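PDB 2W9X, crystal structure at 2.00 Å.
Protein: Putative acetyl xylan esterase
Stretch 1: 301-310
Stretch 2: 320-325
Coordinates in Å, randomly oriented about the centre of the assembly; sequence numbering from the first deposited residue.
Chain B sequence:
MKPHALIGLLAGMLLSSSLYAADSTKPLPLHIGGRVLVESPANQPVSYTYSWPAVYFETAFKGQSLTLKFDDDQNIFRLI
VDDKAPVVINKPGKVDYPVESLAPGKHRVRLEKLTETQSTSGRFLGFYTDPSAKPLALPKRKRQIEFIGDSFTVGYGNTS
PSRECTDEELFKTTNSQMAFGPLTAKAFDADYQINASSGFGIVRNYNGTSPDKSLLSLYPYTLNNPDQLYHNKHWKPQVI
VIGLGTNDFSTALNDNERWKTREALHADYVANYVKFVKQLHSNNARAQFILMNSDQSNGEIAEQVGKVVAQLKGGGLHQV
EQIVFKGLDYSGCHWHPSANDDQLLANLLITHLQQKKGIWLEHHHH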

ATOM      1  N   ILE B 301      11.625   6.512  11.055  1.00 37.06           N
ATOM      2  CA  ILE B 301      11.321   6.930   9.693  1.00 36.81           C
ATOM      3  C   ILE B 301      10.067   6.226   9.162  1.00 37.20           C
ATOM      4  O   ILE B 301       9.122   6.879   8.684  1.00 37.03           O
ATOM      5  CB  ILE B 301      12.490   6.679   8.719  1.00 36.70           C
ATOM      6  CG1 ILE B 301      13.778   7.387   9.187  1.00 35.64           C
ATOM      7  CG2 ILE B 301      12.091   7.131   7.317  1.00 35.55           C
ATOM      8  CD1 ILE B 301      15.078   6.656   8.669  1.00 36.93           C
ATOM      9  N   ALA B 302      10.061   4.902   9.243  1.00 36.76           N
ATOM     10  CA  ALA B 302       8.901   4.119   8.799  1.00 36.68           C
ATOM     11  C   ALA B 302       7.611   4.595   9.487  1.00 37.37           C
ATOM     12  O   ALA B 302       6.554   4.695   8.851  1.00 37.33           O
ATOM     13  CB  ALA B 302       9.135   2.621   9.049  1.00 35.80           C
ATOM     14  N   GLU B 303       7.684   4.878  10.787  1.00 37.52           N
ATOM     15  CA  GLU B 303       6.498   5.312  11.518  1.00 38.17           C
ATOM     16  C   GLU B 303       5.897   6.619  10.999  1.00 38.59           C
ATOM     17  O   GLU B 303       4.669   6.725  10.884  1.00 37.82           O
ATOM     18  CB  GLU B 303       6.733   5.408  13.035  1.00 38.40           C
ATOM     19  CG  GLU B 303       5.429   5.921  13.734  1.00 41.56           C
ATOM     20  CD  GLU B 303       5.295   5.509  15.182  1.00 46.47           C
ATOM     21  OE1 GLU B 303       5.348   4.289  15.482  1.00 48.70           O
ATOM     22  OE2 GLU B 303       5.111   6.410  16.022  1.00 48.29           O
ATOM     23  N   GLN B 304       6.743   7.605  10.681  1.00 37.83           N
ATOM     24  CA  GLN B 304       6.215   8.887  10.205  1.00 38.66           C
ATOM     25  C   GLN B 304       5.583   8.731   8.844  1.00 38.62           C
ATOM     26  O   GLN B 304       4.561   9.349   8.562  1.00 39.00           O
ATOM     27  CB  GLN B 304       7.273   9.995  10.154  1.00 38.30           C
ATOM     28  CG  GLN B 304       8.076  10.199  11.450  1.00 38.80           C
ATOM     29  CD  GLN B 304       7.232  10.108  12.711  1.00 39.75           C
ATOM     30  OE1 GLN B 304       6.230  10.809  12.853  1.00 38.91           O
ATOM     31  NE2 GLN B 304       7.631   9.232  13.629  1.00 37.74           N
ATOM     32  N   VAL B 305       6.200   7.909   8.000  1.00 39.04           N
ATOM     33  CA  VAL B 305       5.636   7.594   6.696  1.00 38.49           C
ATOM     34  C   VAL B 305       4.277   6.868   6.829  1.00 38.84           C
ATOM     35  O   VAL B 305       3.367   7.120   6.025  1.00 38.46           O
ATOM     36  CB  VAL B 305       6.670   6.859   5.799  1.00 38.84           C
ATOM     37  CG1 VAL B 305       6.068   6.430   4.474  1.00 37.09           C
ATOM     38  CG2 VAL B 305       7.875   7.791   5.553  1.00 37.11           C
ATOM     39  N   GLY B 306       4.135   6.002   7.841  1.00 38.33           N
ATOM     40  CA  GLY B 306       2.837   5.359   8.116  1.00 39.24           C
ATOM     41  C   GLY B 306       1.734   6.381   8.386  1.00 39.47           C
ATOM     42  O   GLY B 306       0.575   6.215   7.940  1.00 40.34           O
ATOM     43  N   LYS B 307       2.101   7.454   9.091  1.00 39.01           N
ATOM     44  CA  LYS B 307       1.170   8.547   9.420  1.00 39.56           C
ATOM     45  C   LYS B 307       0.807   9.341   8.160  1.00 38.89           C
ATOM     46  O   LYS B 307      -0.343   9.764   7.999  1.00 38.48           O
ATOM     47  CB  LYS B 307       1.783   9.507  10.437  1.00 38.90           C
ATOM     48  CG  LYS B 307       2.086   8.951  11.841  1.00 41.64           C
ATOM     49  CD  LYS B 307       2.743  10.081  12.675  1.00 40.59           C
ATOM     50  CE  LYS B 307       3.389   9.603  13.977  1.00 43.16           C
ATOM     51  NZ  LYS B 307       4.104  10.745  14.676  1.00 43.53           N
ATOM     52  N   VAL B 308       1.802   9.552   7.289  1.00 38.34           N
ATOM     53  CA  VAL B 308       1.605  10.215   5.992  1.00 37.92           C
ATOM     54  C   VAL B 308       0.614   9.440   5.112  1.00 37.17           C
ATOM     55  O   VAL B 308      -0.346  10.009   4.586  1.00 36.77           O
ATOM     56  CB  VAL B 308       2.948  10.435   5.243  1.00 38.61           C
ATOM     57  CG1 VAL B 308       2.731  10.997   3.824  1.00 36.51           C
ATOM     58  CG2 VAL B 308       3.830  11.400   6.024  1.00 38.46           C
ATOM     59  N   VAL B 309       0.837   8.142   4.954  1.00 37.13           N
ATOM     60  CA  VAL B 309      -0.054   7.317   4.132  1.00 36.69           C
ATOM     61  C   VAL B 309      -1.491   7.372   4.688  1.00 36.80           C
ATOM     62  O   VAL B 309      -2.472   7.522   3.938  1.00 36.54           O
ATOM     63  CB  VAL B 309       0.430   5.843   4.060  1.00 37.14           C
ATOM     64  CG1 VAL B 309      -0.596   4.988   3.306  1.00 36.26           C
ATOM     65  CG2 VAL B 309       1.782   5.764   3.386  1.00 37.15           C
ATOM     66  N   ALA B 310      -1.606   7.264   6.008  1.00 36.09           N
ATOM     67  CA  ALA B 310      -2.918   7.313   6.667  1.00 36.48           C
ATOM     68  C   ALA B 310      -3.663   8.635   6.491  1.00 36.46           C
ATOM     69  O   ALA B 310      -4.881   8.626   6.257  1.00 37.19           O
ATOM     70  CB  ALA B 310      -2.782   6.956   8.152  1.00 35.78           C
ATOM     71  N   VAL B 320      -1.999   5.320  -2.672  1.00 38.98           N
ATOM     72  CA  VAL B 320      -0.709   5.473  -2.038  1.00 39.48           C
ATOM     73  C   VAL B 320      -0.440   4.242  -1.159  1.00 39.43           C
ATOM     74  O   VAL B 320      -1.347   3.704  -0.504  1.00 38.91           O
ATOM     75  CB  VAL B 320      -0.589   6.860  -1.300  1.00 39.54           C
ATOM     76  CG1 VAL B 320      -1.691   7.039  -0.265  1.00 41.00           C
ATOM     77  CG2 VAL B 320       0.823   7.088  -0.702  1.00 39.76           C
ATOM     78  N   GLU B 321       0.796   3.767  -1.203  1.00 39.50           N
ATOM     79  CA  GLU B 321       1.205   2.667  -0.348  1.00 40.48           C
ATOM     80  C   GLU B 321       2.632   2.850   0.190  1.00 39.64           C
ATOM     81  O   GLU B 321       3.413   3.655  -0.333  1.00 39.67           O
ATOM     82  CB  GLU B 321       1.008   1.312  -1.056  1.00 40.80           C
ATOM     83  CG  GLU B 321       1.672   1.192  -2.412  1.00 43.37           C
ATOM     84  CD  GLU B 321       1.063   0.099  -3.327  1.00 42.94           C
ATOM     85  OE1 GLU B 321       0.372  -0.846  -2.852  1.00 45.00           O
ATOM     86  OE2 GLU B 321       1.315   0.188  -4.547  1.00 43.81           O
ATOM     87  N   GLN B 322       2.961   2.115   1.246  1.00 38.78           N
ATOM     88  CA  GLN B 322       4.279   2.187   1.850  1.00 37.90           C
ATOM     89  C   GLN B 322       5.078   0.928   1.542  1.00 38.16           C
ATOM     90  O   GLN B 322       4.516  -0.180   1.516  1.00 37.69           O
ATOM     91  CB  GLN B 322       4.134   2.366   3.367  1.00 38.73           C
ATOM     92  CG  GLN B 322       5.446   2.362   4.178  1.00 37.30           C
ATOM     93  CD  GLN B 322       5.220   2.699   5.634  1.00 37.71           C
ATOM     94  OE1 GLN B 322       4.155   2.410   6.184  1.00 38.94           O
ATOM     95  NE2 GLN B 322       6.227   3.312   6.279  1.00 36.74           N
ATOM     96  N   ILE B 323       6.376   1.110   1.291  1.00 37.62           N
ATOM     97  CA  ILE B 323       7.353   0.009   1.256  1.00 38.13           C
ATOM     98  C   ILE B 323       8.432   0.317   2.288  1.00 37.74           C
ATOM     99  O   ILE B 323       8.969   1.450   2.341  1.00 38.64           O
ATOM    100  CB  ILE B 323       7.967  -0.219  -0.158  1.00 38.27           C
ATOM    101  CG1 ILE B 323       6.904  -0.790  -1.120  1.00 37.26           C
ATOM    102  CG2 ILE B 323       9.214  -1.140  -0.084  1.00 37.81           C
ATOM    103  CD1 ILE B 323       7.415  -1.001  -2.564  1.00 39.99           C
ATOM    104  N   VAL B 324       8.685  -0.658   3.160  1.00 37.68           N
ATOM    105  CA  VAL B 324       9.800  -0.583   4.113  1.00 37.62           C
ATOM    106  C   VAL B 324      10.831  -1.630   3.715  1.00 38.08           C
ATOM    107  O   VAL B 324      10.528  -2.843   3.698  1.00 37.87           O
ATOM    108  CB  VAL B 324       9.350  -0.821   5.562  1.00 36.85           C
ATOM    109  CG1 VAL B 324      10.542  -0.743   6.495  1.00 39.12           C
ATOM    110  CG2 VAL B 324       8.256   0.178   5.947  1.00 35.20           C
ATOM    111  N   PHE B 325      12.038  -1.177   3.371  1.00 37.68           N
ATOM    112  CA  PHE B 325      13.053  -2.130   2.920  1.00 37.47           C
ATOM    113  C   PHE B 325      13.988  -2.520   4.054  1.00 38.31           C
ATOM    114  O   PHE B 325      14.207  -1.741   4.998  1.00 37.44           O
ATOM    115  CB  PHE B 325      13.805  -1.659   1.658  1.00 37.03           C
ATOM    116  CG  PHE B 325      14.518  -0.337   1.806  1.00 37.38           C
ATOM    117  CD1 PHE B 325      15.770  -0.256   2.425  1.00 37.12           C
ATOM    118  CD2 PHE B 325      13.961   0.827   1.269  1.00 37.74           C
ATOM    119  CE1 PHE B 325      16.425   0.977   2.538  1.00 36.37           C
ATOM    120  CE2 PHE B 325      14.625   2.050   1.378  1.00 36.96           C
ATOM    121  CZ  PHE B 325      15.846   2.114   2.001  1.00 35.15           C
TER

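Residues 301-310 are helical, and the helix extends beyond the stretch at both ends. Residues 320-325 form a strand that runs nearly antiparallel to it, with 167° between their N-to-C directions. The axes approach to 8.5 Å. Ala302 lies across from Val324, and Val309 across from Val320. The contact is small, burying 295 Å².

Ala302, Val305 and Val309 direct their CA-to-CB bonds toward the strand. Their spacing of three and four residues places them on one side of the helix. On the strand, the CA-to-CB bonds of Val320 and Gln322 point toward the helix, and those of Glu321 and Ile323 away. This is the usual alternation of an extended chain.

Gln322 is the centre of the contact. Its chi1 is 176° and its chi2 is 173°, both t, so the chain is extended and its amide reaches the helix backbone. There Gln322 NE2 donates a hydrogen bond to Ala302 O at 2.9 Å, with an N-H...O angle of 152°. Ala302 O also accepts the helical hydrogen bond from Gly306 N, at 2.9 Å. A carbonyl oxygen has two lone pairs and can accept both.

The helix side chains around this amide are small, apolar or absent. Val305 CB lies 3.6 Å from Gln322 NE2. Gly306 has no side chain, and Gly306 N is 3.7 Å from Gln322 NE2. An ideal CB on Gly306 would sit 3.9 Å from Gln322 OE1, which is not close; the crowding would come from Glu303 O, at 3.3 Å.

Apolar contacts lie near the two ends of the pairing. Ala302 CB meets Val324 CG2 at 4.0 Å. Val324 has chi1 at 180° (t); its CA-to-CB bond points sideways, yet CG2 still reaches the alanine methyl. At the other end, Val309 CG1 packs against Val320 CG1 at 4.3 Å. Val309 has chi1 at 175° (t), and both of its methyls approach the strand. Val309 CG1 is also 4.1 Å from Val320 O, and Val309 CG2 is 4.1 Å from Gln322 CB, so the valine covers the aliphatic base of the glutamine. With chi1 at 57° (p), both Val320 methyls face Val309; Val320 CG2 is 4.4 Å from Val309 CG2.

Lys307 and Gln304 take no part in the contact. Lys307 is extended beyond an m chi1, with chi2 to chi4 all t, and Lys307 NZ donates to Gln304 OE1 at 2.8 Å. Gln304 is folded, with chi1 and chi2 both m.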